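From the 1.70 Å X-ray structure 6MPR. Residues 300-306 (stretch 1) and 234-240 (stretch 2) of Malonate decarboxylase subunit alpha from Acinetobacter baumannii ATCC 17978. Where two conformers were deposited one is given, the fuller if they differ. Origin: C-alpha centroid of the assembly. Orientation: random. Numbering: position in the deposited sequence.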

ATOM      1  N   LEU A 300      10.037   9.376   6.347  1.00  8.15           N
ATOM      2  CA  LEU A 300      11.487   9.344   6.511  1.00  8.60           C
ATOM      3  C   LEU A 300      11.823   8.746   7.873  1.00 12.32           C
ATOM      4  O   LEU A 300      11.075   8.934   8.834  1.00 12.51           O
ATOM      5  CB  LEU A 300      12.072  10.766   6.421  1.00 13.50           C
ATOM      6  CG  LEU A 300      13.561  10.876   6.081  1.00 12.04           C
ATOM      7  CD1 LEU A 300      13.742  10.756   4.565  1.00  8.10           C
ATOM      8  CD2 LEU A 300      14.096  12.185   6.590  1.00 12.00           C
ATOM      9  N   ASN A 301      12.961   8.051   7.965  1.00 12.92           N
ATOM     10  CA  ASN A 301      13.455   7.725   9.291  0.55 12.95           C
ATOM     11  C   ASN A 301      13.992   8.991   9.955  1.00 11.78           C
ATOM     12  O   ASN A 301      14.100  10.046   9.319  1.00 11.84           O
ATOM     13  CB  ASN A 301      14.498   6.614   9.212  0.55  9.80           C
ATOM     14  CG  ASN A 301      13.861   5.238   9.180  0.55 13.63           C
ATOM     15  OD1 ASN A 301      12.644   5.116   9.032  0.55 13.28           O
ATOM     16  ND2 ASN A 301      14.672   4.198   9.317  0.55 12.23           N
ATOM     17  N   PRO A 302      14.275   8.946  11.276  1.00 10.43           N
ATOM     18  CA  PRO A 302      14.781  10.182  11.917  1.00 10.89           C
ATOM     19  C   PRO A 302      16.249  10.458  11.593  1.00 14.99           C
ATOM     20  O   PRO A 302      17.172  10.203  12.382  1.00 13.89           O
ATOM     21  CB  PRO A 302      14.569   9.904  13.409  1.00 10.77           C
ATOM     22  CG  PRO A 302      13.732   8.662  13.494  1.00 13.30           C
ATOM     23  CD  PRO A 302      14.079   7.887  12.279  1.00 12.79           C
ATOM     24  N   HIS A 303      16.484  10.973  10.387  1.00  8.87           N
ATOM     25  CA  HIS A 303      17.842  11.279   9.958  1.00 12.46           C
ATOM     26  C   HIS A 303      18.437  12.307  10.912  1.00 12.58           C
ATOM     27  O   HIS A 303      17.824  13.366  11.122  1.00 13.07           O
ATOM     28  CB  HIS A 303      17.849  11.876   8.548  1.00 14.08           C
ATOM     29  CG  HIS A 303      17.481  10.916   7.456  1.00 13.84           C
ATOM     30  ND1 HIS A 303      17.597  11.244   6.118  1.00 11.80           N
ATOM     31  CD2 HIS A 303      16.996   9.653   7.496  1.00 13.99           C
ATOM     32  CE1 HIS A 303      17.201  10.218   5.383  1.00 10.71           C
ATOM     33  NE2 HIS A 303      16.835   9.240   6.193  1.00 14.57           N
ATOM     34  N   PRO A 304      19.605  12.045  11.518  1.00 11.84           N
ATOM     35  CA  PRO A 304      20.256  13.118  12.277  1.00 12.74           C
ATOM     36  C   PRO A 304      20.523  14.332  11.418  1.00 12.06           C
ATOM     37  O   PRO A 304      20.512  15.461  11.928  1.00 11.53           O
ATOM     38  CB  PRO A 304      21.561  12.465  12.773  1.00 14.44           C
ATOM     39  CG  PRO A 304      21.222  10.994  12.818  1.00 13.27           C
ATOM     40  CD  PRO A 304      20.398  10.806  11.559  1.00 12.80           C
ATOM     41  N   THR A 305      20.729  14.144  10.110  1.00 12.51           N
ATOM     42  CA  THR A 305      20.983  15.302   9.261  1.00 11.08           C
ATOM     43  C   THR A 305      19.741  16.153   9.035  1.00 15.11           C
ATOM     44  O   THR A 305      19.867  17.254   8.487  1.00 14.26           O
ATOM     45  CB  THR A 305      21.559  14.877   7.909  1.00 11.38           C
ATOM     46  OG1 THR A 305      20.686  13.938   7.265  1.00 12.95           O
ATOM     47  CG2 THR A 305      22.935  14.268   8.089  1.00 13.89           C
ATOM     48  N   LEU A 306      18.553  15.684   9.446  1.00 11.87           N
ATOM     49  CA  LEU A 306      17.354  16.515   9.416  1.00 12.56           C
ATOM     50  C   LEU A 306      17.203  17.396  10.653  1.00 16.65           C
ATOM     51  O   LEU A 306      16.314  18.252  10.678  1.00 12.85           O
ATOM     52  CB  LEU A 306      16.094  15.634   9.254  1.00 10.78           C
ATOM     53  CG  LEU A 306      14.819  16.306   8.736  1.00 12.26           C
ATOM     54  CD1 LEU A 306      15.025  16.760   7.292  1.00 16.38           C
ATOM     55  CD2 LEU A 306      13.634  15.335   8.836  1.00 12.43           C
TER
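Stretch 2 234-240: LFTRDPK

How does the segment LFTRDPK lie along stretch 1? It runs in nearly the same direction, the line from CA of N301 to CA of T305 and that from CA of F235 to CA of P239 diverging by 6°. Stretch 2 is loop from L234 to D238 and enters a 3-10 segment at P239 and K240. F235 has phi/psi of -122/29, whereas T236 and R237 are extended, near -120/126 and -115/127. In stretch 1 the chain is loop or turn through H303, and P304 to L306 take helical phi/psi values without the regular bonds. The backbones come nearest at H303 and F235, with CA to CA 5.8 Å, and stand a little wider at T305 and R237, where CA to CA is 7.0 Å. Together the two stretches bury 331 Å², and the residues that touch are at least 66 positions apart in the chain.

What does the aromatic ring of F235 rest against? Its CA-to-CB bond points toward stretch 1, and with chi1 at -70° (m) the ring meets both N301 and H303. N301 lies over one face: its ND2 is 3.3 Å from CD1 of F235, and its CB stands 4.2 Å from the ring centroid, 26° off the normal, a CH-pi contact. H303 approaches differently, at the edge and near the plane of the phenyl ring, with NE2 of H303 3.9 Å from CD2 of F235. The two polar side chains thus pack on different parts of one ring. F235, backbone included, has more area covered by the other stretch than any other residue here.

Which contacts carry the packing beyond that ring? The backbone carbonyl of F235 receives carbon atoms from two residues, CD2 of H303 at 3.7 Å from O of F235 and CD of P304 at 3.5 Å from the same O. The proline ring also reaches the next residue, its CG lying 3.5 Å from OG1 of T236. Farther along, T305 adopts the p rotamer, and its methyl CG2 sits 3.3 Å from O of R237 and 4.3 Å from CG of P239. The R237 side chain takes little part: its end leads away from stretch 1, and NH1 of R237 donates a hydrogen bond to O of T236 at 2.9 Å.

Do hydrogen bonds join the two stretches? None does so directly, but one water bridges them. It donates to O of F235 at 2.8 Å and to OG1 of T305 at 3.2 Å, and it accepts from N of R237 at 3.1 Å, so both backbone groups of stretch 2 are tied through it to the threonine hydroxyl. Each stretch otherwise makes bonds of its own. In stretch 1, N of H303 donates to O of N301 at 2.8 Å and N of L306 to O of H303 at 3.0 Å; in stretch 2, N of K240 donates to OD1 of D238 at 2.9 Å.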

ATOM      1  N   LEU A 234      21.800   2.740  10.065  1.00 11.99           N
ATOM      2  CA  LEU A 234      21.782   2.737   8.611  1.00 12.46           C
ATOM      3  C   LEU A 234      21.231   4.024   8.010  1.00 15.64           C
ATOM      4  O   LEU A 234      21.251   4.168   6.780  1.00 16.59           O
ATOM      5  CB  LEU A 234      20.960   1.546   8.111  1.00 17.17           C
ATOM      6  CG  LEU A 234      21.463   0.171   8.568  1.00 20.07           C
ATOM      7  CD1 LEU A 234      20.484  -0.911   8.135  1.00 22.59           C
ATOM      8  CD2 LEU A 234      22.867  -0.110   8.023  1.00 21.81           C
ATOM      9  N   PHE A 235      20.750   4.967   8.831  1.00 13.25           N
ATOM     10  CA  PHE A 235      20.088   6.167   8.329  1.00 14.85           C
ATOM     11  C   PHE A 235      20.790   7.428   8.809  1.00 14.35           C
ATOM     12  O   PHE A 235      20.181   8.497   8.928  1.00 15.25           O
ATOM     13  CB  PHE A 235      18.601   6.144   8.695  1.00 13.43           C
ATOM     14  CG  PHE A 235      17.851   5.104   7.915  1.00 15.70           C
ATOM     15  CD1 PHE A 235      17.811   3.792   8.351  1.00 11.57           C
ATOM     16  CD2 PHE A 235      17.295   5.415   6.685  1.00 17.57           C
ATOM     17  CE1 PHE A 235      17.164   2.829   7.605  1.00 14.13           C
ATOM     18  CE2 PHE A 235      16.661   4.451   5.928  1.00 22.95           C
ATOM     19  CZ  PHE A 235      16.596   3.154   6.393  1.00 19.44           C
ATOM     20  N   THR A 236      22.094   7.306   9.042  1.00 14.67           N
ATOM     21  CA  THR A 236      22.945   8.402   9.471  1.00 12.13           C
ATOM     22  C   THR A 236      24.037   8.602   8.434  1.00 14.85           C
ATOM     23  O   THR A 236      24.728   7.646   8.058  1.00 16.06           O
ATOM     24  CB  THR A 236      23.551   8.114  10.853  1.00 10.80           C
ATOM     25  OG1 THR A 236      22.493   7.857  11.784  1.00 16.14           O
ATOM     26  CG2 THR A 236      24.390   9.292  11.339  1.00 13.15           C
ATOM     27  N   ARG A 237      24.162   9.825   7.933  1.00 15.18           N
ATOM     28  CA  ARG A 237      25.285  10.197   7.087  1.00 18.30           C
ATOM     29  C   ARG A 237      26.105  11.249   7.815  1.00 21.25           C
ATOM     30  O   ARG A 237      25.557  12.254   8.279  1.00 21.39           O
ATOM     31  CB  ARG A 237      24.814  10.713   5.725  1.00 17.10           C
ATOM     32  CG  ARG A 237      24.235   9.613   4.829  1.00 20.73           C
ATOM     33  CD  ARG A 237      25.313   8.596   4.438  1.00 22.26           C
ATOM     34  NE  ARG A 237      24.771   7.482   3.657  1.00 23.03           N
ATOM     35  CZ  ARG A 237      24.236   6.393   4.198  1.00 21.47           C
ATOM     36  NH1 ARG A 237      24.177   6.282   5.520  1.00 17.74           N
ATOM     37  NH2 ARG A 237      23.769   5.415   3.425  1.00 23.83           N
ATOM     38  N   ASP A 238      27.398  11.000   7.945  1.00 15.83           N
ATOM     39  CA  ASP A 238      28.295  11.937   8.624  1.00 17.76           C
ATOM     40  C   ASP A 238      28.470  13.194   7.784  1.00 17.90           C
ATOM     41  O   ASP A 238      29.064  13.122   6.699  1.00 14.66           O
ATOM     42  CB  ASP A 238      29.652  11.278   8.858  1.00 19.27           C
ATOM     43  CG  ASP A 238      30.560  12.095   9.771  1.00 28.63           C
ATOM     44  OD1 ASP A 238      30.459  13.341   9.798  1.00 23.05           O
ATOM     45  OD2 ASP A 238      31.387  11.483  10.464  1.00 29.87           O
ATOM     46  N   PRO A 239      28.011  14.364   8.250  1.00 14.62           N
ATOM     47  CA  PRO A 239      28.184  15.595   7.470  1.00 18.76           C
ATOM     48  C   PRO A 239      29.625  15.884   7.061  1.00 20.90           C
ATOM     49  O   PRO A 239      29.841  16.588   6.074  1.00 17.87           O
ATOM     50  CB  PRO A 239      27.655  16.681   8.419  1.00 17.19           C
ATOM     51  CG  PRO A 239      26.678  15.960   9.293  1.00 13.67           C
ATOM     52  CD  PRO A 239      27.273  14.606   9.501  1.00 16.12           C
ATOM     53  N   LYS A 240      30.618  15.368   7.793  1.00 19.68           N
ATOM     54  CA  LYS A 240      32.001  15.698   7.454  1.00 19.85           C
ATOM     55  C   LYS A 240      32.403  15.160   6.088  1.00 23.04           C
ATOM     56  O   LYS A 240      33.337  15.698   5.477  1.00 20.90           O
ATOM     57  CB  LYS A 240      32.971  15.173   8.517  1.00 24.96           C
ATOM     58  CG  LYS A 240      33.294  13.691   8.373  1.00 31.49           C
ATOM     59  CD  LYS A 240      34.449  13.259   9.276  1.00 40.28           C
ATOM     60  CE  LYS A 240      34.568  11.740   9.292  1.00 43.61           C
ATOM     61  NZ  LYS A 240      35.801  11.232   9.954  1.00 48.51           N
TER
HETATM   62  O   HOH W   1      21.284  11.013   8.365  1.00 13.59           O